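Local structure of beta-glucuronidase (uncultured Clostridium sp., 6U7J) at residues B[147-152]-B[382-387]. The protein hydrolyses beta-D-glucuronides as a glycoside hydrolase family 2 enzyme of the gut microbiota, probably including estrogen glucuronides. Residues are numbered along the deposited sequence; the frame is centred on the assembly and turned at random.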
loop_
_atom_site.group_PDB
_atom_site.type_symbol
_atom_site.label_atom_id
_atom_site.label_comp_id
_atom_site.label_asym_id
_atom_site.label_seq_id
_atom_site.Cartn_x
_atom_site.Cartn_y
_atom_site.Cartn_z
ATOM N N LEU B 147 -7.140 -3.244 -34.686
ATOM C CA LEU B 147 -8.594 -3.234 -34.724
ATOM C C LEU B 147 -9.047 -2.094 -35.617
ATOM O O LEU B 147 -8.521 -0.979 -35.527
ATOM C CB LEU B 147 -9.198 -3.082 -33.328
ATOM C CG LEU B 147 -8.994 -4.252 -32.366
ATOM C CD1 LEU B 147 -9.490 -3.852 -30.975
ATOM C CD2 LEU B 147 -9.689 -5.547 -32.870
ATOM N N GLU B 148 -10.001 -2.386 -36.491
ATOM C CA GLU B 148 -10.576 -1.417 -37.411
ATOM C C GLU B 148 -12.078 -1.325 -37.168
ATOM O O GLU B 148 -12.625 -1.996 -36.292
ATOM C CB GLU B 148 -10.283 -1.797 -38.868
ATOM C CG GLU B 148 -8.818 -1.730 -39.241
ATOM C CD GLU B 148 -8.346 -0.325 -39.554
ATOM O OE1 GLU B 148 -8.927 0.653 -39.021
ATOM O OE2 GLU B 148 -7.385 -0.198 -40.350
ATOM N N TRP B 149 -12.740 -0.482 -37.968
ATOM C CA TRP B 149 -14.164 -0.218 -37.788
ATOM C C TRP B 149 -15.033 -1.429 -38.072
ATOM O O TRP B 149 -16.196 -1.434 -37.661
ATOM C CB TRP B 149 -14.604 0.940 -38.676
ATOM C CG TRP B 149 -14.073 2.266 -38.216
ATOM C CD1 TRP B 149 -13.133 3.035 -38.835
ATOM C CD2 TRP B 149 -14.458 2.976 -37.032
ATOM N NE1 TRP B 149 -12.909 4.181 -38.112
ATOM C CE2 TRP B 149 -13.709 4.169 -37.000
ATOM C CE3 TRP B 149 -15.367 2.720 -36.002
ATOM C CZ2 TRP B 149 -13.836 5.108 -35.972
ATOM C CZ3 TRP B 149 -15.495 3.651 -34.980
ATOM C CH2 TRP B 149 -14.731 4.834 -34.976
ATOM N N ASP B 150 -14.508 -2.452 -38.755
ATOM C CA ASP B 150 -15.260 -3.675 -39.018
ATOM C C ASP B 150 -14.700 -4.869 -38.261
ATOM O O ASP B 150 -14.988 -6.018 -38.614
ATOM C CB ASP B 150 -15.334 -3.977 -40.516
ATOM C CG ASP B 150 -13.966 -4.184 -41.151
ATOM O OD1 ASP B 150 -12.940 -3.930 -40.489
ATOM O OD2 ASP B 150 -13.918 -4.596 -42.331
ATOM N N CYS B 151 -13.907 -4.618 -37.224
ATOM C CA CYS B 151 -13.518 -5.640 -36.268
ATOM C C CYS B 151 -14.434 -5.548 -35.058
ATOM O O CYS B 151 -15.135 -4.555 -34.858
ATOM C CB CYS B 151 -12.059 -5.457 -35.839
ATOM S SG CYS B 151 -10.878 -5.526 -37.216
ATOM N N LEU B 152 -14.392 -6.586 -34.234
ATOM C CA LEU B 152 -15.077 -6.606 -32.945
ATOM C C LEU B 152 -14.087 -7.120 -31.907
ATOM O O LEU B 152 -13.669 -8.293 -31.980
ATOM C CB LEU B 152 -16.330 -7.478 -32.988
ATOM C CG LEU B 152 -17.427 -7.118 -33.990
ATOM C CD1 LEU B 152 -18.565 -8.086 -33.805
ATOM C CD2 LEU B 152 -17.935 -5.687 -33.803
ATOM N N ASP B 382 -18.408 5.350 -43.383
ATOM C CA ASP B 382 -16.978 5.105 -43.275
ATOM C C ASP B 382 -16.557 4.548 -41.913
ATOM O O ASP B 382 -15.355 4.471 -41.641
ATOM C CB ASP B 382 -16.198 6.388 -43.587
ATOM C CG ASP B 382 -16.772 7.616 -42.889
ATOM O OD1 ASP B 382 -17.851 7.508 -42.249
ATOM O OD2 ASP B 382 -16.142 8.697 -42.986
ATOM N N LYS B 383 -17.505 4.145 -41.056
ATOM C CA LYS B 383 -17.145 3.605 -39.748
ATOM C C LYS B 383 -17.888 2.304 -39.457
ATOM O O LYS B 383 -17.648 1.301 -40.127
ATOM C CB LYS B 383 -17.403 4.645 -38.652
ATOM C CG LYS B 383 -16.381 5.790 -38.653
ATOM C CD LYS B 383 -16.588 6.735 -37.485
ATOM C CE LYS B 383 -15.710 7.967 -37.604
ATOM N NZ LYS B 383 -16.150 8.832 -38.726
ATOM N N VAL B 384 -18.774 2.285 -38.463
ATOM C CA VAL B 384 -19.585 1.096 -38.212
ATOM C C VAL B 384 -20.675 1.065 -39.279
ATOM O O VAL B 384 -21.608 1.871 -39.241
ATOM C CB VAL B 384 -20.182 1.084 -36.798
ATOM C CG1 VAL B 384 -21.139 -0.097 -36.635
ATOM C CG2 VAL B 384 -19.072 1.041 -35.729
ATOM N N ASN B 385 -20.555 0.139 -40.229
ATOM C CA ASN B 385 -21.367 0.152 -41.452
ATOM C C ASN B 385 -21.818 -1.275 -41.780
ATOM O O ASN B 385 -21.783 -2.173 -40.931
ATOM C CB ASN B 385 -20.570 0.822 -42.590
ATOM C CG ASN B 385 -19.302 0.066 -42.934
ATOM O OD1 ASN B 385 -19.151 -1.102 -42.586
ATOM N ND2 ASN B 385 -18.383 0.732 -43.617
ATOM N N GLU B 386 -22.256 -1.492 -43.037
ATOM C CA GLU B 386 -22.844 -2.766 -43.472
ATOM C C GLU B 386 -21.880 -3.927 -43.231
ATOM O O GLU B 386 -22.297 -5.089 -43.143
ATOM C CB GLU B 386 -23.214 -2.690 -44.968
ATOM C CG GLU B 386 -21.993 -2.667 -45.918
ATOM C CD GLU B 386 -22.275 -3.212 -47.330
ATOM O OE1 GLU B 386 -21.400 -3.034 -48.218
ATOM O OE2 GLU B 386 -23.357 -3.820 -47.554
ATOM N N LYS B 387 -20.597 -3.597 -43.117
ATOM C CA LYS B 387 -19.487 -4.503 -42.916
ATOM C C LYS B 387 -19.380 -5.044 -41.539
ATOM O O LYS B 387 -19.257 -6.262 -41.337
ATOM C CB LYS B 387 -18.145 -3.817 -43.121
ATOM C CG LYS B 387 -17.897 -3.951 -44.465
ATOM C CD LYS B 387 -18.109 -5.321 -44.752
ATOM C CE LYS B 387 -18.683 -5.095 -46.073
ATOM N NZ LYS B 387 -17.395 -4.731 -46.820
#
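A type I beta turn of the sugar-binding domain, E148 to C151, meets the loop that leads into helix 386-403 of the TIM-barrel domain, and the helix's first turn at K387, an interdomain contact of glycoside hydrolase family 2. The turn is closed by C151 N donating to E148 O at 3.1 Å, and E148 N donates a hydrogen bond to C151 SG (3.3 Å, 163°), a second link. Its corner residues, W149 and D150, both send CB toward 382-387 and do all the touching from their side.

The main element is a CH-pi contact. W149 and K383 run alongside each other in the same direction, each with CG anti to its carbonyl carbon, and the extended aliphatic chain of K383 lies across one face of the indole. K383 CG sits 3.7 Å from the centroid of the W149 six-membered ring, 18° off the normal, while K383 CD follows over the outer ring atoms, 3.5 Å from W149 CZ2. A bend at chi4 (69°) then leads the ammonium away from the turn. At the base of this contact W149 CB rests on K383 O at 3.4 Å, and V384 CG2 approaches W149 CE3 obliquely at 4.1 Å. Further along, D150 CB packs against K387 CB at 3.8 Å; their charged ends stay apart, with 5.7 Å between D150 OD2 and K387 NZ.

N385 caps the helix, its OD1 accepting from K387 N with the donor above the carbonyl plane. A polar link between the domains lies just beyond, where T388 OG1 in the first turn of helix 386-403 is hydrogen-bonded to W149 O. The H156 ring, at the start of strand 156-158, meets the indole almost parallel, while L152 reaches Y391 and H392 farther along the same helix.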